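Long-range contacts in succinate-semialdehyde dehydrogenase (Synechococcus, PDB 3VZ3), which probably oxidises succinic semialdehyde to succinate with NADP as coenzyme, as a dimeric member of the aldehyde dehydrogenase family: residues A[128-133]-A[155-160]; A[206-211]-A[229-234]; A[358-363]-A[385-390]. The protein carries 1 engineered substitution. All blocks are in the same frame, centred on the assembly; numbering follows the deposited sequence.

Interactions 1 and 2 are successive parts of one sheet, in which strand 116-130 runs beside strand 202-208: Leu-128 O lies 2.8 Å from Thr-206 N, a probable hydrogen bond, and the centres are about 11 Å apart. Interaction 3 lies apart, in loops about 14 Å from interaction 2 and about 24 Å from interaction 1 (centre to centre). It reaches interaction 2 through a probable hydrogen bond of 3.2 Å from Gly-234 N to Glu-362 OE2. NADP spans all three: interaction 1 takes mainly its adenosine side, interaction 2 the diphosphate and nicotinamide riboside, interaction 3 the riboside. The side chains of Pro-132, Thr-208 and Glu-362 lie about 6 to 7 Å from bound 4-oxobutanoic acid.

Interaction 1. Residues A[128-133]-A[155-160]; sequences LAVMPW and VLKHAS. With NAP (NADP nicotinamide-adenine-dinucleotide phosphate), chain D.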
# COMPACT_ATOMS: atom_id res chain seq x y z
N LEU A 128 -9.59 7.94 -6.73
CA LEU A 128 -10.77 7.19 -7.15
C LEU A 128 -11.23 6.28 -6.02
O LEU A 128 -10.43 5.52 -5.46
CB LEU A 128 -10.48 6.37 -8.42
CG LEU A 128 -11.46 5.24 -8.77
CD1 LEU A 128 -12.85 5.78 -9.17
CD2 LEU A 128 -10.88 4.36 -9.88
N ALA A 129 -12.52 6.34 -5.69
CA ALA A 129 -13.14 5.39 -4.75
C ALA A 129 -14.22 4.58 -5.46
O ALA A 129 -15.11 5.14 -6.10
CB ALA A 129 -13.75 6.13 -3.57
N VAL A 130 -14.14 3.26 -5.32
CA VAL A 130 -15.15 2.37 -5.90
C VAL A 130 -15.83 1.72 -4.71
O VAL A 130 -15.16 1.13 -3.87
CB VAL A 130 -14.51 1.30 -6.81
CG1 VAL A 130 -15.56 0.28 -7.30
CG2 VAL A 130 -13.80 1.96 -8.00
N MET A 131 -17.15 1.86 -4.62
CA MET A 131 -17.85 1.51 -3.38
C MET A 131 -19.03 0.56 -3.63
O MET A 131 -19.55 0.51 -4.75
CB MET A 131 -18.32 2.78 -2.64
CG MET A 131 -17.17 3.64 -2.08
SD MET A 131 -16.36 2.83 -0.69
CE MET A 131 -14.64 3.38 -0.88
N PRO A 132 -19.41 -0.23 -2.61
CA PRO A 132 -20.45 -1.25 -2.72
C PRO A 132 -21.82 -0.77 -2.19
O PRO A 132 -21.90 0.24 -1.47
CB PRO A 132 -19.91 -2.35 -1.81
CG PRO A 132 -19.35 -1.55 -0.64
CD PRO A 132 -18.78 -0.26 -1.28
N TRP A 133 -22.86 -1.52 -2.52
CA TRP A 133 -24.23 -1.15 -2.17
C TRP A 133 -24.64 -1.41 -0.71
O TRP A 133 -25.67 -0.91 -0.28
CB TRP A 133 -25.25 -1.81 -3.13
CG TRP A 133 -25.02 -3.27 -3.24
CD1 TRP A 133 -24.34 -3.91 -4.24
CD2 TRP A 133 -25.39 -4.28 -2.29
NE1 TRP A 133 -24.28 -5.27 -3.97
CE2 TRP A 133 -24.91 -5.51 -2.78
CE3 TRP A 133 -26.09 -4.27 -1.06
CZ2 TRP A 133 -25.11 -6.73 -2.10
CZ3 TRP A 133 -26.27 -5.47 -0.38
CH2 TRP A 133 -25.78 -6.68 -0.89
N VAL A 155 -13.22 11.22 -6.72
CA VAL A 155 -14.29 10.84 -7.63
C VAL A 155 -14.80 9.48 -7.18
O VAL A 155 -14.00 8.59 -6.85
CB VAL A 155 -13.87 10.84 -9.14
CG1 VAL A 155 -13.63 12.27 -9.65
CG2 VAL A 155 -12.64 9.96 -9.40
N LEU A 156 -16.12 9.35 -7.10
CA LEU A 156 -16.76 8.16 -6.57
C LEU A 156 -17.46 7.40 -7.69
O LEU A 156 -18.29 7.96 -8.41
CB LEU A 156 -17.77 8.55 -5.50
CG LEU A 156 -18.75 7.45 -5.05
CD1 LEU A 156 -18.06 6.30 -4.26
CD2 LEU A 156 -19.92 8.04 -4.26
N LYS A 157 -17.10 6.13 -7.84
CA LYS A 157 -17.92 5.21 -8.63
C LYS A 157 -18.64 4.34 -7.60
O LYS A 157 -18.04 3.45 -7.00
CB LYS A 157 -17.06 4.36 -9.59
CG LYS A 157 -17.85 3.37 -10.48
CD LYS A 157 -17.98 1.98 -9.85
CE LYS A 157 -18.72 1.00 -10.79
NZ LYS A 157 -20.17 1.27 -10.84
N HIS A 158 -19.92 4.60 -7.40
CA HIS A 158 -20.71 3.78 -6.50
C HIS A 158 -21.30 2.58 -7.23
O HIS A 158 -21.28 2.51 -8.48
CB HIS A 158 -21.84 4.60 -5.88
CG HIS A 158 -22.07 4.30 -4.42
ND1 HIS A 158 -21.87 3.06 -3.86
CD2 HIS A 158 -22.50 5.10 -3.42
CE1 HIS A 158 -22.16 3.11 -2.57
NE2 HIS A 158 -22.54 4.34 -2.28
N ALA A 159 -21.86 1.65 -6.47
CA ALA A 159 -22.57 0.51 -7.07
C ALA A 159 -23.74 1.01 -7.94
O ALA A 159 -24.39 2.01 -7.62
CB ALA A 159 -23.06 -0.45 -5.95
N SER A 160 -24.00 0.32 -9.05
CA SER A 160 -24.99 0.78 -10.02
C SER A 160 -26.43 0.71 -9.51
O SER A 160 -27.34 1.28 -10.11
CB SER A 160 -24.87 0.00 -11.33
OG SER A 160 -23.66 0.39 -11.98
PA NAP D . -18.95 -5.83 -5.99
O1A NAP D . -19.68 -6.54 -7.07
O2A NAP D . -17.50 -6.10 -5.93
O5B NAP D . -19.24 -4.24 -6.16
C5B NAP D . -18.51 -3.27 -5.44
C4B NAP D . -18.21 -2.12 -6.41
O4B NAP D . -17.30 -2.56 -7.41
C3B NAP D . -19.43 -1.62 -7.16
O3B NAP D . -19.27 -0.23 -7.30
C2B NAP D . -19.35 -2.33 -8.51
O2B NAP D . -19.96 -1.63 -9.56
C1B NAP D . -17.85 -2.35 -8.70
N9A NAP D . -17.30 -3.40 -9.60
C8A NAP D . -17.74 -4.68 -9.83
N7A NAP D . -16.88 -5.26 -10.72
C5A NAP D . -15.91 -4.37 -11.04
C6A NAP D . -14.80 -4.42 -11.87
N6A NAP D . -14.52 -5.53 -12.56
N1A NAP D . -13.98 -3.31 -11.98
C2A NAP D . -14.25 -2.15 -11.27
N3A NAP D . -15.36 -2.10 -10.45
C4A NAP D . -16.17 -3.19 -10.33
O3 NAP D . -19.55 -6.15 -4.53
PN NAP D . -20.91 -6.86 -4.05
O1N NAP D . -22.01 -6.46 -4.96
O2N NAP D . -20.63 -8.31 -3.85
O5D NAP D . -21.03 -6.12 -2.62
C5D NAP D . -20.80 -6.84 -1.42
C4D NAP D . -19.32 -7.09 -1.16
O4D NAP D . -18.75 -5.98 -0.51
C3D NAP D . -19.08 -8.27 -0.22
O3D NAP D . -18.81 -9.47 -0.91
C2D NAP D . -17.86 -7.87 0.56
O2D NAP D . -16.79 -8.54 -0.06
C1D NAP D . -17.66 -6.39 0.29
N1N NAP D . -17.51 -5.50 1.46
C2N NAP D . -16.32 -5.36 2.14
C3N NAP D . -16.23 -4.49 3.23
C7N NAP D . -14.95 -4.22 3.98
O7N NAP D . -14.86 -3.01 4.72
N7N NAP D . -13.95 -5.09 3.97
C4N NAP D . -17.34 -3.74 3.59
C5N NAP D . -18.53 -3.86 2.87
C6N NAP D . -18.60 -4.74 1.80
P2B NAP D . -21.34 -2.12 -10.25
O1X NAP D . -21.62 -1.16 -11.38
O2X NAP D . -22.44 -2.10 -9.22
O3X NAP D . -21.12 -3.55 -10.74
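Two carbonyl oxygens, those of Met-131 and Pro-132, meet the imidazole of His-158 at its edge, with CE1 3.1 Å from Pro-132 O. Two further bonds fix the ring's rotation: NE2 bonds to Pro-136 O, and ND1 accepts the N-H of Ala-159. The indole of Trp-133 is likewise approached at its edge, where CB of Ala-159 and O1N of NADP lie near the ring plane; NE1 gives O1N a bond of 2.7 Å.

Upstream, strands 128-130 and 155-157 are parallel neighbours. Ala-129 carries two of the bonds, its N to Val-155 O (173° at the hydrogen) and its O from Lys-157 N, and Met-131 N closes the series on Lys-157 O. Beside Ala-129, CG of Met-131 touches CD1 of Leu-156 at 3.6 Å, the side chains crossing nearly at right angles. Lys-157, on the face of Val-130, leaves with CG anti to the backbone N (chi1 -179°), then bends at chi2, so that CD passes CG1 of Val-130 and NZ reaches O1X of the 2'-phosphate at 2.9 Å; the carbonyls of His-158 and Ile-188 hold NZ as well. Ser-160 grips that phosphate too, through N and OG, while Met-131 O takes the O3B hydroxyl. Parallel strands joined through helix 138-149, with the coenzyme at their C-terminal ends, are characteristic of a Rossmann-type domain; the phosphate contacts are consistent with NADP use.

Interaction 2. Residues A[206-211]-A[229-234]; sequences TLTGSE and LLELGG. With NAP (NADP nicotinamide-adenine-dinucleotide phosphate), chain D.
Leu-229 meets Thr-206 side by side, the two side chains pointing the same way, with CD2 of Leu-229 3.5 Å from the threonine OG1. Its carbonyl oxygen receives Leu-207 N, the first of three backbone bonds between these parallel strands. Leu-230 turns to the other face of the sheet and brings CD2 to within 3.9 Å of CB of Leu-207; behind the pair stands helix 211-223, and Ile-225 of the second subunit packs on Leu-230.

Glu-231 supplies the remaining two backbone bonds, its N to Leu-207 O and its O to Gly-209 N. Its side chain starts alongside that of Thr-208, CB lying 3.6 Å from OG1. CG is anti to the carbonyl carbon (chi1 -63°) and the chain then bends at chi2, which carries the carboxylate away from strand 206-208 and past the nicotinamide amide. From Thr-208, CG2 reaches the nicotinamide ring at C3N and C4N, 3.4 Å from each.

Leu-232 lies beyond the strand and sends CD2 across CD2 of Leu-207 at 3.8 Å, almost at a right angle, while CD1 approaches CA of Glu-211. The Leu-232 carbonyl accepts N7N of NADP in a nearly straight bond of 2.8 Å (177° at the hydrogen), which helps to hold the carboxamide. On the first segment, Ser-210 holds the coenzyme through N to O2A and OG to O2N, the latter 2.9 Å long.

Strand 202-208, Gly-209 and Ser-210 leading into helix 211-223, and the parallel strand 228-231 form a beta-alpha-beta unit of the coenzyme domain, here ending in the Glu-Leu-Gly-Gly signature of aldehyde dehydrogenases.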
# COMPACT_ATOMS: atom_id res chain seq x y z
N THR A 206 -9.12 3.43 -4.12
CA THR A 206 -9.56 2.57 -3.03
C THR A 206 -10.81 1.82 -3.49
O THR A 206 -11.62 2.38 -4.22
CB THR A 206 -9.80 3.39 -1.73
OG1 THR A 206 -9.98 2.51 -0.62
CG2 THR A 206 -10.98 4.38 -1.83
N LEU A 207 -10.95 0.56 -3.08
CA LEU A 207 -12.16 -0.17 -3.40
C LEU A 207 -12.63 -0.97 -2.20
O LEU A 207 -11.84 -1.67 -1.56
CB LEU A 207 -11.96 -1.10 -4.62
CG LEU A 207 -13.18 -1.91 -5.13
CD1 LEU A 207 -13.13 -2.10 -6.64
CD2 LEU A 207 -13.33 -3.29 -4.43
N THR A 208 -13.92 -0.85 -1.91
CA THR A 208 -14.60 -1.73 -0.96
C THR A 208 -15.62 -2.54 -1.76
O THR A 208 -16.40 -1.97 -2.53
CB THR A 208 -15.28 -0.93 0.14
OG1 THR A 208 -14.29 -0.19 0.85
CG2 THR A 208 -15.94 -1.87 1.12
N GLY A 209 -15.60 -3.86 -1.60
CA GLY A 209 -16.42 -4.72 -2.44
C GLY A 209 -15.92 -6.15 -2.42
O GLY A 209 -15.40 -6.62 -1.42
N SER A 210 -16.08 -6.84 -3.54
CA SER A 210 -15.71 -8.24 -3.60
C SER A 210 -14.41 -8.43 -4.37
O SER A 210 -13.90 -7.49 -5.00
CB SER A 210 -16.86 -9.03 -4.21
OG SER A 210 -17.93 -9.10 -3.27
N GLU A 211 -13.87 -9.65 -4.29
CA GLU A 211 -12.55 -9.93 -4.86
C GLU A 211 -12.41 -9.64 -6.37
O GLU A 211 -11.42 -9.04 -6.77
CB GLU A 211 -12.10 -11.36 -4.52
CG GLU A 211 -10.71 -11.66 -5.09
CD GLU A 211 -10.11 -12.96 -4.57
OE1 GLU A 211 -10.60 -13.51 -3.55
OE2 GLU A 211 -9.14 -13.42 -5.21
N LEU A 229 -5.88 0.62 -1.80
CA LEU A 229 -6.34 0.04 -0.54
C LEU A 229 -7.55 -0.79 -0.92
O LEU A 229 -8.42 -0.32 -1.66
CB LEU A 229 -6.73 1.12 0.47
CG LEU A 229 -7.20 0.66 1.87
CD1 LEU A 229 -6.88 1.71 2.91
CD2 LEU A 229 -8.69 0.36 1.88
N LEU A 230 -7.62 -2.00 -0.39
CA LEU A 230 -8.74 -2.88 -0.71
C LEU A 230 -9.38 -3.40 0.56
O LEU A 230 -8.70 -3.97 1.41
CB LEU A 230 -8.27 -4.07 -1.54
CG LEU A 230 -7.67 -3.82 -2.92
CD1 LEU A 230 -7.24 -5.13 -3.52
CD2 LEU A 230 -8.69 -3.12 -3.82
N GLU A 231 -10.70 -3.25 0.63
CA GLU A 231 -11.48 -3.78 1.74
C GLU A 231 -12.48 -4.76 1.11
O GLU A 231 -13.46 -4.33 0.50
CB GLU A 231 -12.23 -2.65 2.45
CG GLU A 231 -11.34 -1.57 3.13
CD GLU A 231 -10.97 -1.85 4.58
OE1 GLU A 231 -11.46 -2.84 5.19
OE2 GLU A 231 -10.16 -1.06 5.13
N LEU A 232 -12.22 -6.06 1.23
CA LEU A 232 -13.04 -7.02 0.52
C LEU A 232 -13.91 -7.89 1.44
O LEU A 232 -14.25 -7.47 2.56
CB LEU A 232 -12.19 -7.86 -0.45
CG LEU A 232 -11.20 -7.05 -1.33
CD1 LEU A 232 -10.35 -7.98 -2.19
CD2 LEU A 232 -11.94 -6.01 -2.18
N GLY A 233 -14.25 -9.08 0.98
CA GLY A 233 -15.17 -9.94 1.72
C GLY A 233 -14.56 -10.67 2.89
O GLY A 233 -13.35 -10.65 3.10
N GLY A 234 -15.42 -11.32 3.67
CA GLY A 234 -14.96 -12.11 4.80
C GLY A 234 -15.85 -13.32 4.98
O GLY A 234 -16.96 -13.36 4.47
PA NAP D . -18.95 -5.83 -5.99
O1A NAP D . -19.68 -6.54 -7.07
O2A NAP D . -17.50 -6.10 -5.93
O5B NAP D . -19.24 -4.24 -6.16
C5B NAP D . -18.51 -3.27 -5.44
C4B NAP D . -18.21 -2.12 -6.41
O4B NAP D . -17.30 -2.56 -7.41
C3B NAP D . -19.43 -1.62 -7.16
O3B NAP D . -19.27 -0.23 -7.30
C2B NAP D . -19.35 -2.33 -8.51
O2B NAP D . -19.96 -1.63 -9.56
C1B NAP D . -17.85 -2.35 -8.70
N9A NAP D . -17.30 -3.40 -9.60
C8A NAP D . -17.74 -4.68 -9.83
N7A NAP D . -16.88 -5.26 -10.72
C5A NAP D . -15.91 -4.37 -11.04
C6A NAP D . -14.80 -4.42 -11.87
N6A NAP D . -14.52 -5.53 -12.56
N1A NAP D . -13.98 -3.31 -11.98
C2A NAP D . -14.25 -2.15 -11.27
N3A NAP D . -15.36 -2.10 -10.45
C4A NAP D . -16.17 -3.19 -10.33
O3 NAP D . -19.55 -6.15 -4.53
PN NAP D . -20.91 -6.86 -4.05
O1N NAP D . -22.01 -6.46 -4.96
O2N NAP D . -20.63 -8.31 -3.85
O5D NAP D . -21.03 -6.12 -2.62
C5D NAP D . -20.80 -6.84 -1.42
C4D NAP D . -19.32 -7.09 -1.16
O4D NAP D . -18.75 -5.98 -0.51
C3D NAP D . -19.08 -8.27 -0.22
O3D NAP D . -18.81 -9.47 -0.91
C2D NAP D . -17.86 -7.87 0.56
O2D NAP D . -16.79 -8.54 -0.06
C1D NAP D . -17.66 -6.39 0.29
N1N NAP D . -17.51 -5.50 1.46
C2N NAP D . -16.32 -5.36 2.14
C3N NAP D . -16.23 -4.49 3.23
C7N NAP D . -14.95 -4.22 3.98
O7N NAP D . -14.86 -3.01 4.72
N7N NAP D . -13.95 -5.09 3.97
C4N NAP D . -17.34 -3.74 3.59
C5N NAP D . -18.53 -3.86 2.87
C6N NAP D . -18.60 -4.74 1.80
P2B NAP D . -21.34 -2.12 -10.25
O1X NAP D . -21.62 -1.16 -11.38
O2X NAP D . -22.44 -2.10 -9.22
O3X NAP D . -21.12 -3.55 -10.74

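Interaction 3. Residues A[358-363]-A[385-390]; sequences ILQEEL and DIPFGL. With NAP (NADP nicotinamide-adenine-dinucleotide phosphate), chain D.
OE2 of Glu-362, a residue whose CB packs 4.2 Å from CZ of Phe-388, is gripped twice, by a salt bridge from Lys-269 and a hydrogen bond from the backbone N of Gly-234. The other oxygen, OE1, accepts the O3D hydroxyl of the NADP ribose at 3.0 Å. With CG anti to the backbone N (chi1 178°) and the chain extended beyond it, the carboxylate is carried well clear of the loop and up to the ribose. The lysine beside it would be expected to favour the ionised form.

Much of the rest is side chains against backbone, with Gln-360 laid over the second loop. The Phe-388 ring meets residues 360-362 obliquely, CE2 standing 3.5 Å from Gln-360 O. On one face of that ring CG of its neighbour Pro-387 lies 3.9 Å above the plane, offset toward the rim. Both loops belong to the part of the aldehyde dehydrogenase fold built on the sheet that includes strands 367-373 and 391-395; segment 358-363 precedes the first of these strands and segment 385-390 leads into the second. A glutamate from this region holding the nicotinamide ribose is familiar from other members of the family.

Farther along, the Gln-360 side chain crosses Pro-387 at a slant, near the exposed Asp-385. CG2 of Ile-386 approaches Leu-359 O at 3.9 Å. At the far end of its segment, Leu-390 turns CD2 toward the nicotinamide amide, 3.4 Å from N7N of NADP.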
# COMPACT_ATOMS: atom_id res chain seq x y z
N ILE A 358 -19.18 -25.00 0.11
CA ILE A 358 -19.69 -23.83 0.83
C ILE A 358 -18.73 -23.39 1.96
O ILE A 358 -18.72 -22.23 2.36
CB ILE A 358 -21.12 -24.10 1.37
CG1 ILE A 358 -21.84 -22.78 1.69
CG2 ILE A 358 -21.08 -25.10 2.54
CD1 ILE A 358 -23.33 -22.95 1.99
N LEU A 359 -17.93 -24.33 2.45
CA LEU A 359 -17.00 -24.04 3.56
C LEU A 359 -16.00 -22.93 3.23
O LEU A 359 -15.49 -22.26 4.14
CB LEU A 359 -16.25 -25.31 3.97
CG LEU A 359 -17.11 -26.40 4.61
CD1 LEU A 359 -16.30 -27.65 4.90
CD2 LEU A 359 -17.79 -25.89 5.87
N GLN A 360 -15.73 -22.73 1.94
CA GLN A 360 -14.75 -21.75 1.47
C GLN A 360 -15.39 -20.47 0.90
O GLN A 360 -14.67 -19.56 0.46
CB GLN A 360 -13.86 -22.38 0.39
CG GLN A 360 -13.08 -23.62 0.83
CD GLN A 360 -12.22 -23.35 2.04
OE1 GLN A 360 -12.36 -23.99 3.09
NE2 GLN A 360 -11.33 -22.37 1.91
N GLU A 361 -16.73 -20.42 0.90
CA GLU A 361 -17.45 -19.32 0.23
C GLU A 361 -18.02 -18.33 1.24
O GLU A 361 -18.26 -18.69 2.40
CB GLU A 361 -18.57 -19.87 -0.68
CG GLU A 361 -18.07 -20.84 -1.80
CD GLU A 361 -19.03 -20.97 -2.99
OE1 GLU A 361 -19.89 -20.08 -3.20
OE2 GLU A 361 -18.92 -21.97 -3.75
N GLU A 362 -18.21 -17.09 0.81
CA GLU A 362 -18.86 -16.06 1.63
C GLU A 362 -20.37 -16.13 1.46
O GLU A 362 -20.86 -16.07 0.32
CB GLU A 362 -18.37 -14.67 1.26
CG GLU A 362 -19.05 -13.56 2.06
CD GLU A 362 -18.47 -12.18 1.81
OE1 GLU A 362 -18.02 -11.92 0.66
OE2 GLU A 362 -18.46 -11.35 2.75
N LEU A 363 -21.08 -16.25 2.57
CA LEU A 363 -22.55 -16.29 2.56
C LEU A 363 -23.10 -14.90 2.86
O LEU A 363 -23.18 -14.49 4.01
CB LEU A 363 -23.08 -17.35 3.54
CG LEU A 363 -22.63 -18.81 3.29
CD1 LEU A 363 -23.47 -19.76 4.13
CD2 LEU A 363 -22.72 -19.21 1.81
N ASP A 385 -9.23 -21.59 8.33
CA ASP A 385 -9.27 -22.46 7.13
C ASP A 385 -10.19 -21.89 6.05
O ASP A 385 -11.14 -22.55 5.61
CB ASP A 385 -9.72 -23.87 7.51
CG ASP A 385 -9.58 -24.88 6.36
OD1 ASP A 385 -8.69 -24.70 5.49
OD2 ASP A 385 -10.37 -25.85 6.32
N ILE A 386 -9.90 -20.65 5.66
CA ILE A 386 -10.64 -19.89 4.67
C ILE A 386 -9.64 -19.02 3.88
O ILE A 386 -8.51 -18.78 4.35
CB ILE A 386 -11.72 -18.99 5.30
CG1 ILE A 386 -11.13 -18.17 6.47
CG2 ILE A 386 -12.93 -19.84 5.74
CD1 ILE A 386 -11.97 -16.96 6.89
N PRO A 387 -10.01 -18.61 2.65
CA PRO A 387 -9.11 -17.69 1.94
C PRO A 387 -9.12 -16.27 2.50
O PRO A 387 -8.15 -15.53 2.30
CB PRO A 387 -9.63 -17.70 0.49
CG PRO A 387 -11.03 -18.17 0.58
CD PRO A 387 -11.15 -19.03 1.81
N PHE A 388 -10.19 -15.92 3.22
CA PHE A 388 -10.39 -14.56 3.73
C PHE A 388 -9.70 -14.37 5.08
O PHE A 388 -9.18 -15.32 5.68
CB PHE A 388 -11.90 -14.29 3.91
CG PHE A 388 -12.75 -14.74 2.76
CD1 PHE A 388 -12.83 -14.00 1.59
CD2 PHE A 388 -13.49 -15.92 2.87
CE1 PHE A 388 -13.63 -14.43 0.53
CE2 PHE A 388 -14.29 -16.36 1.82
CZ PHE A 388 -14.37 -15.62 0.66
N GLY A 389 -9.73 -13.14 5.56
CA GLY A 389 -9.22 -12.86 6.90
C GLY A 389 -9.57 -11.44 7.32
O GLY A 389 -8.68 -10.62 7.54
N LEU A 390 -10.86 -11.15 7.43
CA LEU A 390 -11.24 -9.78 7.72
C LEU A 390 -11.39 -9.61 9.22
O LEU A 390 -10.52 -9.03 9.87
CB LEU A 390 -12.50 -9.41 6.95
CG LEU A 390 -12.96 -7.95 7.07
CD1 LEU A 390 -11.84 -6.93 6.75
CD2 LEU A 390 -14.14 -7.74 6.16
PA NAP D . -18.95 -5.83 -5.99
O1A NAP D . -19.68 -6.54 -7.07
O2A NAP D . -17.50 -6.10 -5.93
O5B NAP D . -19.24 -4.24 -6.16
C5B NAP D . -18.51 -3.27 -5.44
C4B NAP D . -18.21 -2.12 -6.41
O4B NAP D . -17.30 -2.56 -7.41
C3B NAP D . -19.43 -1.62 -7.16
O3B NAP D . -19.27 -0.23 -7.30
C2B NAP D . -19.35 -2.33 -8.51
O2B NAP D . -19.96 -1.63 -9.56
C1B NAP D . -17.85 -2.35 -8.70
N9A NAP D . -17.30 -3.40 -9.60
C8A NAP D . -17.74 -4.68 -9.83
N7A NAP D . -16.88 -5.26 -10.72
C5A NAP D . -15.91 -4.37 -11.04
C6A NAP D . -14.80 -4.42 -11.87
N6A NAP D . -14.52 -5.53 -12.56
N1A NAP D . -13.98 -3.31 -11.98
C2A NAP D . -14.25 -2.15 -11.27
N3A NAP D . -15.36 -2.10 -10.45
C4A NAP D . -16.17 -3.19 -10.33
O3 NAP D . -19.55 -6.15 -4.53
PN NAP D . -20.91 -6.86 -4.05
O1N NAP D . -22.01 -6.46 -4.96
O2N NAP D . -20.63 -8.31 -3.85
O5D NAP D . -21.03 -6.12 -2.62
C5D NAP D . -20.80 -6.84 -1.42
C4D NAP D . -19.32 -7.09 -1.16
O4D NAP D . -18.75 -5.98 -0.51
C3D NAP D . -19.08 -8.27 -0.22
O3D NAP D . -18.81 -9.47 -0.91
C2D NAP D . -17.86 -7.87 0.56
O2D NAP D . -16.79 -8.54 -0.06
C1D NAP D . -17.66 -6.39 0.29
N1N NAP D . -17.51 -5.50 1.46
C2N NAP D . -16.32 -5.36 2.14
C3N NAP D . -16.23 -4.49 3.23
C7N NAP D . -14.95 -4.22 3.98
O7N NAP D . -14.86 -3.01 4.72
N7N NAP D . -13.95 -5.09 3.97
C4N NAP D . -17.34 -3.74 3.59
C5N NAP D . -18.53 -3.86 2.87
C6N NAP D . -18.60 -4.74 1.80
P2B NAP D . -21.34 -2.12 -10.25
O1X NAP D . -21.62 -1.16 -11.38
O2X NAP D . -22.44 -2.10 -9.22
O3X NAP D . -21.12 -3.55 -10.74